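Local coordinates for Lmo2445 protein (PDB 5HZL) that is of unknown function but is a secreted internalin-like leucine-rich-repeat protein that binds calcium ions, at residues L62-T65 and G66-S70; T210-K213 and Q214-L218. One frame throughout, in Å; residues are numbered along the deposited sequence.

Contact 1 (L62-T65 and G66-S70); sequences LGLT and GEDLS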
# COMPACT_ATOMS: atom_id res chain seq x y z
N LEU A 62 2.88 -12.22 -15.63
CA LEU A 62 3.72 -12.20 -16.86
C LEU A 62 5.11 -11.58 -16.65
O LEU A 62 5.79 -11.23 -17.61
CB LEU A 62 3.00 -11.45 -18.00
CG LEU A 62 1.66 -11.99 -18.48
CD1 LEU A 62 0.97 -11.00 -19.41
CD2 LEU A 62 1.82 -13.35 -19.13
N GLY A 63 5.54 -11.43 -15.40
CA GLY A 63 6.85 -10.86 -15.14
C GLY A 63 7.06 -9.42 -15.57
O GLY A 63 8.20 -8.97 -15.66
N LEU A 64 5.96 -8.69 -15.78
CA LEU A 64 6.01 -7.31 -16.23
C LEU A 64 6.48 -6.29 -15.17
O LEU A 64 6.12 -6.39 -14.00
CB LEU A 64 4.63 -6.87 -16.73
CG LEU A 64 3.96 -7.67 -17.85
CD1 LEU A 64 2.55 -7.18 -18.10
CD2 LEU A 64 4.76 -7.60 -19.12
N THR A 65 7.26 -5.32 -15.62
CA THR A 65 7.76 -4.23 -14.80
C THR A 65 6.92 -3.01 -15.14
O THR A 65 6.10 -3.08 -16.05
CB THR A 65 9.23 -3.91 -15.15
OG1 THR A 65 9.32 -3.53 -16.53
CG2 THR A 65 10.11 -5.10 -14.91
N GLY A 66 7.12 -1.90 -14.43
CA GLY A 66 6.41 -0.64 -14.70
C GLY A 66 6.70 -0.16 -16.12
O GLY A 66 5.78 0.23 -16.84
N GLU A 67 7.98 -0.19 -16.51
CA GLU A 67 8.43 0.15 -17.87
C GLU A 67 7.66 -0.61 -18.94
O GLU A 67 7.20 -0.03 -19.92
CB GLU A 67 9.91 -0.21 -18.06
CG GLU A 67 10.95 0.81 -17.65
CD GLU A 67 11.13 1.91 -18.70
OE1 GLU A 67 12.25 2.47 -18.79
OE2 GLU A 67 10.19 2.19 -19.46
N ASP A 68 7.55 -1.92 -18.76
CA ASP A 68 6.82 -2.76 -19.70
C ASP A 68 5.40 -2.24 -19.85
O ASP A 68 4.96 -1.97 -20.95
CB ASP A 68 6.77 -4.23 -19.24
CG ASP A 68 8.15 -4.92 -19.26
OD1 ASP A 68 8.99 -4.55 -20.10
OD2 ASP A 68 8.36 -5.87 -18.46
N LEU A 69 4.72 -2.06 -18.72
CA LEU A 69 3.33 -1.56 -18.73
C LEU A 69 3.12 -0.18 -19.32
O LEU A 69 2.04 0.10 -19.82
CB LEU A 69 2.74 -1.56 -17.31
CG LEU A 69 2.45 -2.91 -16.66
CD1 LEU A 69 2.06 -2.72 -15.21
CD2 LEU A 69 1.37 -3.66 -17.42
N SER A 70 4.13 0.68 -19.26
CA SER A 70 3.99 2.04 -19.79
C SER A 70 3.66 2.05 -21.29
O SER A 70 3.09 3.01 -21.81
CB SER A 70 5.22 2.89 -19.47
OG SER A 70 6.38 2.35 -20.03

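Contact 2 (T210-K213 and Q214-L218); sequences TTIK and QGENL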
# COMPACT_ATOMS: atom_id res chain seq x y z
N THR A 210 19.67 2.20 17.26
CA THR A 210 20.27 3.37 17.90
C THR A 210 21.18 2.94 19.06
O THR A 210 21.19 1.78 19.44
CB THR A 210 19.20 4.37 18.38
OG1 THR A 210 19.82 5.60 18.79
CG2 THR A 210 18.36 3.79 19.53
N THR A 211 21.93 3.89 19.60
CA THR A 211 22.88 3.64 20.70
C THR A 211 22.59 4.56 21.89
O THR A 211 22.22 5.72 21.70
CB THR A 211 24.33 3.88 20.21
OG1 THR A 211 24.64 3.01 19.12
CG2 THR A 211 25.36 3.65 21.31
N ILE A 212 22.76 4.03 23.10
CA ILE A 212 22.57 4.79 24.34
C ILE A 212 23.62 4.35 25.36
O ILE A 212 24.21 3.28 25.20
CB ILE A 212 21.16 4.61 24.96
CG1 ILE A 212 20.92 3.15 25.41
CG2 ILE A 212 20.08 5.05 23.97
CD1 ILE A 212 19.61 2.94 26.15
N LYS A 213 23.87 5.15 26.39
CA LYS A 213 24.87 4.76 27.40
C LYS A 213 24.22 3.96 28.54
O LYS A 213 23.05 4.16 28.85
CB LYS A 213 25.66 5.96 27.92
CG LYS A 213 26.84 5.53 28.79
CD LYS A 213 27.84 6.63 29.11
CE LYS A 213 29.01 6.01 29.87
NZ LYS A 213 30.06 7.01 30.21
N GLN A 214 25.00 3.05 29.13
CA GLN A 214 24.55 2.18 30.24
C GLN A 214 24.08 3.06 31.40
O GLN A 214 24.89 3.73 32.03
CB GLN A 214 25.71 1.22 30.63
CG GLN A 214 25.41 0.07 31.62
CD GLN A 214 25.53 0.40 33.10
OE1 GLN A 214 26.49 1.04 33.54
NE2 GLN A 214 24.59 -0.11 33.89
N GLY A 215 22.76 3.09 31.63
CA GLY A 215 22.16 3.91 32.68
C GLY A 215 21.01 4.79 32.19
O GLY A 215 20.05 5.02 32.92
N GLU A 216 21.11 5.28 30.95
CA GLU A 216 20.05 6.12 30.35
C GLU A 216 18.85 5.25 29.99
O GLU A 216 18.97 4.02 29.91
CB GLU A 216 20.52 6.76 29.02
CG GLU A 216 21.74 7.68 29.05
CD GLU A 216 22.15 8.17 27.65
OE1 GLU A 216 21.49 7.83 26.65
OE2 GLU A 216 23.16 8.91 27.54
N ASN A 217 17.69 5.87 29.78
CA ASN A 217 16.54 5.09 29.34
C ASN A 217 15.84 5.70 28.11
O ASN A 217 15.45 6.86 28.07
CB ASN A 217 15.65 4.51 30.47
CG ASN A 217 15.08 5.53 31.39
OD1 ASN A 217 14.99 6.70 31.06
ND2 ASN A 217 14.64 5.08 32.56
N LEU A 218 15.73 4.84 27.10
CA LEU A 218 15.21 5.11 25.76
C LEU A 218 13.81 5.71 25.57
O LEU A 218 12.83 5.17 26.09
CB LEU A 218 15.24 3.78 25.02
CG LEU A 218 15.03 3.76 23.52
CD1 LEU A 218 16.23 4.38 22.84
CD2 LEU A 218 14.83 2.32 23.07

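Contact 1 (L62-T65 and G66-S70)
T65 N donates to D68 OD2 at 3.1 Å, and D68 N returns a bond to T65 OG1 at 3.3 Å; together the two make a capping box at the start of helix 66-70, with T65 as N-cap. Both bonds are nearly straight. The carboxylate, however, is met from above, with T65 N lying 36° out of its plane. The T65 hydroxyl can face the first turn because OG1 sits between the backbone N and the carbonyl carbon (chi1 60°), while D68 CG is turned to its own backbone N side and folds the carboxylate back over T65. The exchange gives D68 N a side-chain acceptor at the end of the helix where backbone acceptors are lacking, and the helix start would be expected to favour the negative charge of D68. The first helical bond, L69 N to T65 O at 3.2 Å, starts the helix from the cap residue itself.

Next to the box the contact is apolar. L64 is buried between this turn and helix 27-36, where it touches A28 and I29, and N88 OD1 accepts from its backbone N. L69 reaches L59, I90 and L93, tying the helix to neighbouring loops. The two leucine side chains lie roughly perpendicular, L64 CD1 meeting L69 CD2 at 3.8 Å, while L64 CD2 lies 3.9 Å from D68 CB.

Contact 2 (T210-K213 and Q214-L218)
A tight backbone turn with apolar packing behind it joins the end of strand 203-212 to the loop that leads to strand 219-221, at the surface of the C-terminal domain, which belongs by sequence to the E-set clan. The bond that closes it runs from E216 N to K213 O over 3.1 Å, linking residues three apart in a beta turn. Q214 and G215 hold its two central positions in a distorted, type II-like turn; the positive phi of G215 (129°) suits glycine. The donor lies 31° off the carbonyl plane of K213.

E216 then folds back over the end of the strand. Its chain is extended and runs antiparallel to the I212 side chain, so that OE1 comes alongside the isoleucine, 3.7 Å from I212 CB. The other oxygen, OE2, lies 3.9 Å from K213 CB. The K213 chain, also extended, carries its amine away from this carboxylate.

Two residues further on, L218 turns its end back to the strand. With CG anti to the backbone N (chi1 -168°), its CD1 meets two methyl groups: T210 CG2 at 4.0 Å and I212 CG2 at 4.1 Å. L218 and I212 are set nearly at right angles, and both also pack on V296 of strand 290-298; T210 and I212 pair by backbone bonds with that strand and its end, at P295, T297 and T299. T267 OG1 accepts from L218 N, and L218 also pairs by backbone with I265, which ties the loop to the segment after strand 262-264.

Between the two segments one backbone hydrogen bond joins the chain polarly; K213 and E216 make no salt bridge, so the turn does not depend on charge pairing between them.

Contact 1 and contact 2 lie far apart along the elongated chain, contact 1 in the N-terminal half and contact 2 near the C-terminal end, with centres 47 Å apart and nearest atoms about 34 Å apart. They follow in series along the sequence, with the parallel sheet of the leucine-rich repeats largely between them. Residues 62-70 lie by the calcium-binding N-terminal part: the L64 side chain is about 8 Å from that of E27 and about 11 Å from a bound calcium ion. Residues 210-218 are away from the annotated sites, although strand 203-212 also carries A205 and T206, which line the pocket of the bound polyether with S158 and H181.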